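Local structure of DNA-directed RNA polymerase subunit E'' (Methanocaldococcus jannaschii, 3LPE) at residues B[4-10]-B[52-58]; B[31-36]-B[45-50]. The protein stimulates transcription elongation as the small zinc-binding partner of Spt5, with which it forms a heterodimer. All blocks are in the same frame, centred on the assembly; numbering follows the deposited sequence.

Interaction 1. Residues B[4-10]-B[52-58]; sequences CLKCKYL and KYALSVK. With ZN (zinc ion), chain I.
K8 and L10, just past the C4–C7 CxxC knuckle of this zinc-ribbon protein, are tied by their backbones to the strand at K52–Y53 and the residues after it. A54 N donates to K8 O at 2.9 Å, nearly straight (164° at H), and L10 N donates to K52 O at 2.8 Å; Y9 bridges Y53 between them. A water completes this end, giving a hydrogen to L10 O and accepting one from K52 N. C4 SG and C7 SG bind the zinc together with C16 and C19, while C4 O accepts a weak bond from K8 N.

The K8 side chain runs over A54 O and bends at its third torsion (-79°), which brings NZ to L55 O at 3.2 Å, above the carbonyl plane. On the way its CG presses on V57 CG2 at 3.4 Å, tighter than usual. With an alanine in place of K8, L55 O would probably lose this ammonium donor and a gap would open beside V57 CG2.

Y53 OH is bonded to I49 O. Y9 turns its ring edge to the face of Y53, planes at 79°, with Y9 CD1 3.9 Å from Y53 CZ.

Interaction 2. Residues B[31-36]-B[45-50]; sequences LIVINP and AGIDIK
V33 O is approached by two carbons of K50: CA, in a CA-H...O contact at 3.4 Å whose angle at H is only 120°, and CB, also 3.4 Å away. Just beyond 45–50, a backbone hydrogen bond joins V33 and G51; across the two segments themselves there is only the C-H...O contact and packing. CG of K50 sits between its own N and carbonyl carbon (chi1 82°), and from there the chain passes I34 O, with CE 3.7 Å from that oxygen. Its NZ continues to a salt bridge with E34 of the Spt5 chain.

P36 meets the backbone of D48 to K50 with CB and CG: its CG is 3.3 Å from K50 N, and its CB rests near D48 O. The 45–50 loop follows helix 40–44, which G46 closes in a Schellman motif with positive phi, and it leads back to strand 51–53 beside strand 23–33. Residues L31 to V33 of that long strand also pair antiparallel with a strand of the Spt5 chain, which carries the sheet over into Spt5.

On the helix side the contact is purely apolar. L31 and I47 meet tip to tip, L31 CD2 lying 3.6 Å from I47 CD1, and the same L31 methyl touches A45 CB. V33 and I47 lie alongside, pointing opposite ways, with V33 CG2 reaching I47 CD1 at 3.8 Å.

How the interactions relate
The two contacts have centres about 12 Å apart and share one antiparallel sheet, in which strand 23–33 neighbours both 51–53 and 56–57. Along the chain, both segments of interaction 2 fall between 4–10 and 52–58. The two interactions touch: L31 N lies 2.7 Å from Y53 O, a probable hydrogen bond, and Y53 CE2 packs on I47 CG2 at 3.5 Å, while L55 leans on L31. Interaction 1 joins the zinc-binding end to the sheet, and interaction 2 joins the sheet to the loop that follows helix 40–44. Since residues 31–33 of strand 23–33 also pair with Spt5, the metal site and the heterodimer interface are linked through a few shared strands of a 59-residue chain.

Interaction 1. Residues B[4-10]-B[52-58]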
ATOM      1  N   CYS B   4       5.329   9.729 -10.293  1.00 26.68           N
ATOM      2  CA  CYS B   4       6.626   9.896 -10.934  1.00 20.27           C
ATOM      3  C   CYS B   4       6.859   8.833 -11.988  1.00 20.52           C
ATOM      4  O   CYS B   4       6.686   7.664 -11.722  1.00 31.88           O
ATOM      5  CB  CYS B   4       7.765   9.825  -9.890  1.00 20.32           C
ATOM      6  SG  CYS B   4       9.361  10.049 -10.693  1.00 20.56           S
ATOM      7  N   LEU B   5       7.282   9.237 -13.191  1.00 23.91           N
ATOM      8  CA  LEU B   5       7.539   8.272 -14.270  1.00 29.61           C
ATOM      9  C   LEU B   5       8.712   7.339 -13.959  1.00 42.84           C
ATOM     10  O   LEU B   5       8.810   6.251 -14.510  1.00 27.33           O
ATOM     11  CB  LEU B   5       7.806   8.995 -15.600  1.00 32.61           C
ATOM     12  CG  LEU B   5       6.591   9.674 -16.236  1.00 43.06           C
ATOM     13  CD1 LEU B   5       7.022  10.698 -17.283  1.00 36.66           C
ATOM     14  CD2 LEU B   5       5.637   8.630 -16.842  1.00 33.88           C
ATOM     15  N   LYS B   6       9.596   7.769 -13.064  1.00 28.66           N
ATOM     16  CA  LYS B   6      10.793   6.994 -12.737  1.00 37.78           C
ATOM     17  C   LYS B   6      10.638   6.156 -11.466  1.00 39.48           C
ATOM     18  O   LYS B   6      10.939   4.971 -11.460  1.00 39.01           O
ATOM     19  CB  LYS B   6      12.001   7.935 -12.599  1.00 34.58           C
ATOM     20  CG  LYS B   6      13.343   7.262 -12.773  1.00 54.23           C
ATOM     21  CD  LYS B   6      14.508   8.252 -12.609  1.00 62.09           C
ATOM     22  CE  LYS B   6      14.470   9.365 -13.653  1.00 67.53           C
ATOM     23  NZ  LYS B   6      15.766  10.108 -13.736  1.00 73.24           N
ATOM     24  N   CYS B   7      10.187   6.778 -10.381  1.00 26.23           N
ATOM     25  CA  CYS B   7      10.156   6.100  -9.090  1.00 29.62           C
ATOM     26  C   CYS B   7       8.731   5.881  -8.601  1.00 21.16           C
ATOM     27  O   CYS B   7       8.538   5.293  -7.557  1.00 21.27           O
ATOM     28  CB  CYS B   7      10.970   6.846  -8.021  1.00 25.71           C
ATOM     29  SG  CYS B   7      10.187   8.332  -7.273  1.00 24.95           S
ATOM     30  N   LYS B   8       7.746   6.360  -9.360  1.00 20.92           N
ATOM     31  CA  LYS B   8       6.326   6.038  -9.066  1.00 22.80           C
ATOM     32  C   LYS B   8       5.735   6.722  -7.833  1.00 29.67           C
ATOM     33  O   LYS B   8       4.563   6.497  -7.465  1.00 20.63           O
ATOM     34  CB  LYS B   8       6.109   4.512  -9.015  1.00 21.22           C
ATOM     35  CG  LYS B   8       6.367   3.836 -10.343  1.00 38.16           C
ATOM     36  CD  LYS B   8       6.093   2.329 -10.321  1.00 41.10           C
ATOM     37  CE  LYS B   8       7.230   1.559  -9.687  1.00 43.54           C
ATOM     38  NZ  LYS B   8       7.261   0.147 -10.168  1.00 59.33           N
ATOM     39  N   TYR B   9       6.521   7.593  -7.203  1.00 20.50           N
ATOM     40  CA  TYR B   9       6.012   8.380  -6.090  1.00 21.29           C
ATOM     41  C   TYR B   9       4.756   9.164  -6.501  1.00 21.24           C
ATOM     42  O   TYR B   9       4.712   9.788  -7.570  1.00 26.28           O
ATOM     43  CB  TYR B   9       7.072   9.366  -5.619  1.00 21.75           C
ATOM     44  CG  TYR B   9       6.736  10.131  -4.363  1.00 20.18           C
ATOM     45  CD1 TYR B   9       6.942   9.570  -3.105  1.00 20.35           C
ATOM     46  CD2 TYR B   9       6.288  11.440  -4.430  1.00 25.68           C
ATOM     47  CE1 TYR B   9       6.669  10.299  -1.941  1.00 38.09           C
ATOM     48  CE2 TYR B   9       6.013  12.173  -3.283  1.00 31.71           C
ATOM     49  CZ  TYR B   9       6.211  11.601  -2.042  1.00 35.97           C
ATOM     50  OH  TYR B   9       5.946  12.351  -0.916  1.00 27.91           O
ATOM     51  N   LEU B  10       3.749   9.135  -5.642  1.00 20.14           N
ATOM     52  CA  LEU B  10       2.476   9.778  -5.975  1.00 20.77           C
ATOM     53  C   LEU B  10       2.398  11.191  -5.448  1.00 23.04           C
ATOM     54  O   LEU B  10       2.694  11.420  -4.282  1.00 28.24           O
ATOM     55  CB  LEU B  10       1.320   8.974  -5.387  1.00 24.46           C
ATOM     56  CG  LEU B  10       1.142   7.591  -6.010  1.00 21.44           C
ATOM     57  CD1 LEU B  10       0.054   6.887  -5.207  1.00 27.36           C
ATOM     58  CD2 LEU B  10       0.669   7.746  -7.431  1.00 23.71           C
ATOM     59  N   LYS B  52       3.410   7.290  -0.748  1.00 31.89           N
ATOM     60  CA  LYS B  52       2.527   6.447  -1.507  1.00 29.51           C
ATOM     61  C   LYS B  52       3.107   6.352  -2.909  1.00 26.94           C
ATOM     62  O   LYS B  52       3.602   7.339  -3.434  1.00 23.00           O
ATOM     63  CB  LYS B  52       1.121   7.064  -1.517  1.00 41.19           C
ATOM     64  CG  LYS B  52       0.642   7.471  -0.113  1.00 39.61           C
ATOM     65  CD  LYS B  52      -0.431   8.551  -0.172  1.00 72.09           C
ATOM     66  CE  LYS B  52      -1.826   7.964  -0.029  1.00 72.86           C
ATOM     67  NZ  LYS B  52      -2.104   7.664   1.400  1.00 72.97           N
ATOM     68  N   TYR B  53       3.027   5.163  -3.503  1.00 27.86           N
ATOM     69  CA  TYR B  53       3.579   4.880  -4.817  1.00 22.30           C
ATOM     70  C   TYR B  53       2.586   4.127  -5.696  1.00 32.19           C
ATOM     71  O   TYR B  53       1.809   3.288  -5.206  1.00 24.98           O
ATOM     72  CB  TYR B  53       4.828   3.999  -4.677  1.00 23.14           C
ATOM     73  CG  TYR B  53       5.938   4.664  -3.897  1.00 23.22           C
ATOM     74  CD1 TYR B  53       6.995   5.273  -4.551  1.00 26.16           C
ATOM     75  CD2 TYR B  53       5.926   4.668  -2.509  1.00 24.64           C
ATOM     76  CE1 TYR B  53       8.033   5.884  -3.830  1.00 25.20           C
ATOM     77  CE2 TYR B  53       6.944   5.285  -1.785  1.00 30.76           C
ATOM     78  CZ  TYR B  53       7.994   5.886  -2.459  1.00 37.16           C
ATOM     79  OH  TYR B  53       9.006   6.491  -1.748  1.00 31.77           O
ATOM     80  N   ALA B  54       2.660   4.377  -6.999  1.00 22.74           N
ATOM     81  CA  ALA B  54       1.880   3.593  -7.962  1.00 26.02           C
ATOM     82  C   ALA B  54       2.613   2.278  -8.170  1.00 33.46           C
ATOM     83  O   ALA B  54       3.791   2.187  -7.819  1.00 24.94           O
ATOM     84  CB  ALA B  54       1.738   4.369  -9.269  1.00 25.26           C
ATOM     85  N   LEU B  55       1.939   1.244  -8.694  1.00 25.10           N
ATOM     86  CA  LEU B  55       2.637   0.007  -9.029  1.00 26.28           C
ATOM     87  C   LEU B  55       3.221   0.036 -10.435  1.00 27.22           C
ATOM     88  O   LEU B  55       4.232  -0.601 -10.718  1.00 28.16           O
ATOM     89  CB  LEU B  55       1.736  -1.221  -8.849  1.00 26.90           C
ATOM     90  CG  LEU B  55       1.273  -1.414  -7.410  1.00 32.30           C
ATOM     91  CD1 LEU B  55       0.385  -2.651  -7.308  1.00 32.47           C
ATOM     92  CD2 LEU B  55       2.482  -1.529  -6.483  1.00 26.52           C
ATOM     93  N   SER B  56       2.585   0.792 -11.313  1.00 27.83           N
ATOM     94  CA  SER B  56       3.117   1.004 -12.650  1.00 28.07           C
ATOM     95  C   SER B  56       2.660   2.359 -13.172  1.00 32.13           C
ATOM     96  O   SER B  56       1.602   2.874 -12.784  1.00 29.55           O
ATOM     97  CB  SER B  56       2.677  -0.124 -13.620  1.00 29.66           C
ATOM     98  OG  SER B  56       1.339   0.033 -14.017  1.00 36.26           O
ATOM     99  N   VAL B  57       3.458   2.930 -14.062  1.00 27.96           N
ATOM    100  CA  VAL B  57       3.184   4.254 -14.583  1.00 27.47           C
ATOM    101  C   VAL B  57       3.599   4.312 -16.028  1.00 40.29           C
ATOM    102  O   VAL B  57       4.573   3.667 -16.427  1.00 31.19           O
ATOM    103  CB  VAL B  57       4.008   5.346 -13.855  1.00 41.00           C
ATOM    104  CG1 VAL B  57       3.489   6.720 -14.243  1.00 26.77           C
ATOM    105  CG2 VAL B  57       3.967   5.161 -12.354  1.00 61.72           C
ATOM    106  N   LYS B  58       2.882   5.120 -16.799  1.00 29.01           N
ATOM    107  CA  LYS B  58       3.231   5.386 -18.189  1.00 45.19           C
ATOM    108  C   LYS B  58       2.885   6.819 -18.529  1.00 35.76           C
ATOM    109  O   LYS B  58       2.062   7.432 -17.861  1.00 33.56           O
ATOM    110  CB  LYS B  58       2.470   4.447 -19.141  1.00 48.20           C
ATOM    111  CG  LYS B  58       3.315   3.323 -19.706  1.00 70.56           C
ATOM    112  CD  LYS B  58       2.730   2.812 -21.027  1.00 96.18           C
ATOM    113  CE  LYS B  58       3.454   1.563 -21.527  1.00 90.74           C
ATOM    114  NZ  LYS B  58       4.929   1.767 -21.595  1.00 96.88           N
TER
HETATM  115 ZN    ZN I  60      10.531  10.143  -8.658  1.00 23.38          ZN
HETATM  116  O   HOH W   1       3.114  10.161  -1.909  1.00 28.66           O

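Interaction 2. Residues B[31-36]-B[45-50]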
ATOM      1  N   LEU B  31       0.756   1.394  -3.539  1.00 26.97           N
ATOM      2  CA  LEU B  31       1.564   0.837  -2.447  1.00 22.62           C
ATOM      3  C   LEU B  31       1.900   1.979  -1.508  1.00 25.34           C
ATOM      4  O   LEU B  31       2.606   2.920  -1.897  1.00 23.42           O
ATOM      5  CB  LEU B  31       2.850   0.197  -2.982  1.00 27.33           C
ATOM      6  CG  LEU B  31       3.895  -0.225  -1.921  1.00 20.46           C
ATOM      7  CD1 LEU B  31       3.287  -1.105  -0.836  1.00 27.43           C
ATOM      8  CD2 LEU B  31       5.094  -0.926  -2.546  1.00 20.99           C
ATOM      9  N   ILE B  32       1.382   1.914  -0.289  1.00 25.67           N
ATOM     10  CA  ILE B  32       1.633   2.964   0.678  1.00 30.48           C
ATOM     11  C   ILE B  32       2.667   2.427   1.630  1.00 30.31           C
ATOM     12  O   ILE B  32       2.411   1.450   2.336  1.00 27.28           O
ATOM     13  CB  ILE B  32       0.390   3.318   1.493  1.00 26.36           C
ATOM     14  CG1 ILE B  32      -0.732   3.822   0.577  1.00 29.03           C
ATOM     15  CG2 ILE B  32       0.715   4.369   2.546  1.00 26.45           C
ATOM     16  CD1 ILE B  32      -2.001   4.129   1.332  1.00 29.09           C
ATOM     17  N   VAL B  33       3.847   3.054   1.627  1.00 23.46           N
ATOM     18  CA  VAL B  33       4.895   2.654   2.539  1.00 24.57           C
ATOM     19  C   VAL B  33       4.917   3.573   3.748  1.00 21.12           C
ATOM     20  O   VAL B  33       5.245   4.758   3.645  1.00 32.92           O
ATOM     21  CB  VAL B  33       6.264   2.670   1.845  1.00 29.01           C
ATOM     22  CG1 VAL B  33       7.359   2.239   2.829  1.00 23.26           C
ATOM     23  CG2 VAL B  33       6.202   1.755   0.624  1.00 26.06           C
ATOM     24  N   ILE B  34       4.577   3.024   4.900  1.00 29.92           N
ATOM     25  CA  ILE B  34       4.537   3.809   6.118  1.00 28.63           C
ATOM     26  C   ILE B  34       5.902   3.766   6.813  1.00 39.47           C
ATOM     27  O   ILE B  34       6.385   4.772   7.320  1.00 27.89           O
ATOM     28  CB  ILE B  34       3.443   3.278   7.057  1.00 29.00           C
ATOM     29  CG1 ILE B  34       2.068   3.382   6.364  1.00 32.05           C
ATOM     30  CG2 ILE B  34       3.424   4.057   8.343  1.00 29.57           C
ATOM     31  CD1 ILE B  34       0.963   2.690   7.113  1.00 36.45           C
ATOM     32  N   ASN B  35       6.517   2.593   6.827  1.00 23.83           N
ATOM     33  CA  ASN B  35       7.831   2.409   7.450  1.00 25.17           C
ATOM     34  C   ASN B  35       8.760   1.612   6.548  1.00 26.03           C
ATOM     35  O   ASN B  35       8.773   0.383   6.587  1.00 34.05           O
ATOM     36  CB  ASN B  35       7.711   1.732   8.819  1.00 29.62           C
ATOM     37  CG  ASN B  35       9.060   1.644   9.553  1.00 38.12           C
ATOM     38  OD1 ASN B  35      10.118   1.712   8.933  1.00 36.31           O
ATOM     39  ND2 ASN B  35       9.016   1.500  10.871  1.00 31.98           N
ATOM     40  N   PRO B  36       9.563   2.322   5.738  1.00 30.23           N
ATOM     41  CA  PRO B  36      10.445   1.714   4.737  1.00 29.31           C
ATOM     42  C   PRO B  36      11.441   0.781   5.404  1.00 42.08           C
ATOM     43  O   PRO B  36      11.718  -0.314   4.895  1.00 38.91           O
ATOM     44  CB  PRO B  36      11.182   2.914   4.120  1.00 40.30           C
ATOM     45  CG  PRO B  36      10.453   4.116   4.554  1.00 42.81           C
ATOM     46  CD  PRO B  36       9.728   3.781   5.820  1.00 32.56           C
ATOM     47  N   ALA B  45      10.084  -3.711  -3.449  1.00 31.47           N
ATOM     48  CA  ALA B  45       9.684  -2.709  -4.442  1.00 33.71           C
ATOM     49  C   ALA B  45      10.773  -1.674  -4.726  1.00 36.09           C
ATOM     50  O   ALA B  45      10.581  -0.801  -5.566  1.00 38.27           O
ATOM     51  CB  ALA B  45       8.362  -2.021  -4.039  1.00 30.15           C
ATOM     52  N   GLY B  46      11.911  -1.794  -4.042  1.00 30.52           N
ATOM     53  CA  GLY B  46      12.996  -0.833  -4.156  1.00 33.78           C
ATOM     54  C   GLY B  46      12.660   0.528  -3.577  1.00 39.87           C
ATOM     55  O   GLY B  46      13.162   1.543  -4.039  1.00 29.24           O
ATOM     56  N   ILE B  47      11.802   0.555  -2.565  1.00 30.66           N
ATOM     57  CA  ILE B  47      11.392   1.818  -1.961  1.00 30.09           C
ATOM     58  C   ILE B  47      12.096   2.008  -0.620  1.00 31.66           C
ATOM     59  O   ILE B  47      12.005   1.154   0.242  1.00 32.42           O
ATOM     60  CB  ILE B  47       9.874   1.837  -1.717  1.00 25.51           C
ATOM     61  CG1 ILE B  47       9.126   1.797  -3.055  1.00 32.37           C
ATOM     62  CG2 ILE B  47       9.499   3.057  -0.908  1.00 26.03           C
ATOM     63  CD1 ILE B  47       7.627   1.559  -2.922  1.00 23.31           C
ATOM     64  N   ASP B  48      12.791   3.130  -0.433  1.00 34.27           N
ATOM     65  CA  ASP B  48      13.455   3.361   0.844  1.00 36.80           C
ATOM     66  C   ASP B  48      13.047   4.665   1.522  1.00 44.74           C
ATOM     67  O   ASP B  48      13.649   5.054   2.532  1.00 33.03           O
ATOM     68  CB  ASP B  48      14.974   3.278   0.693  1.00 50.45           C
ATOM     69  CG  ASP B  48      15.523   4.355  -0.200  1.00 58.26           C
ATOM     70  OD1 ASP B  48      14.719   5.035  -0.868  1.00 48.85           O
ATOM     71  OD2 ASP B  48      16.760   4.533  -0.231  1.00 75.27           O
ATOM     72  N   ILE B  49      12.026   5.332   0.984  1.00 27.67           N
ATOM     73  CA  ILE B  49      11.469   6.499   1.659  1.00 35.60           C
ATOM     74  C   ILE B  49       9.950   6.437   1.748  1.00 30.57           C
ATOM     75  O   ILE B  49       9.274   6.045   0.782  1.00 30.35           O
ATOM     76  CB  ILE B  49      11.981   7.854   1.066  1.00 41.76           C
ATOM     77  CG1 ILE B  49      11.381   9.047   1.813  1.00 47.22           C
ATOM     78  CG2 ILE B  49      11.703   7.965  -0.411  1.00 43.19           C
ATOM     79  CD1 ILE B  49      12.084  10.380   1.502  1.00 56.20           C
ATOM     80  N   LYS B  50       9.415   6.795   2.912  1.00 31.71           N
ATOM     81  CA  LYS B  50       7.971   6.693   3.126  1.00 42.74           C
ATOM     82  C   LYS B  50       7.170   7.527   2.134  1.00 35.27           C
ATOM     83  O   LYS B  50       7.615   8.575   1.673  1.00 32.37           O
ATOM     84  CB  LYS B  50       7.581   7.043   4.563  1.00 29.08           C
ATOM     85  CG  LYS B  50       7.467   8.517   4.836  1.00 48.81           C
ATOM     86  CD  LYS B  50       7.091   8.768   6.286  1.00 59.26           C
ATOM     87  CE  LYS B  50       5.666   8.317   6.564  1.00 47.43           C
ATOM     88  NZ  LYS B  50       5.213   8.760   7.911  1.00 56.10           N
TER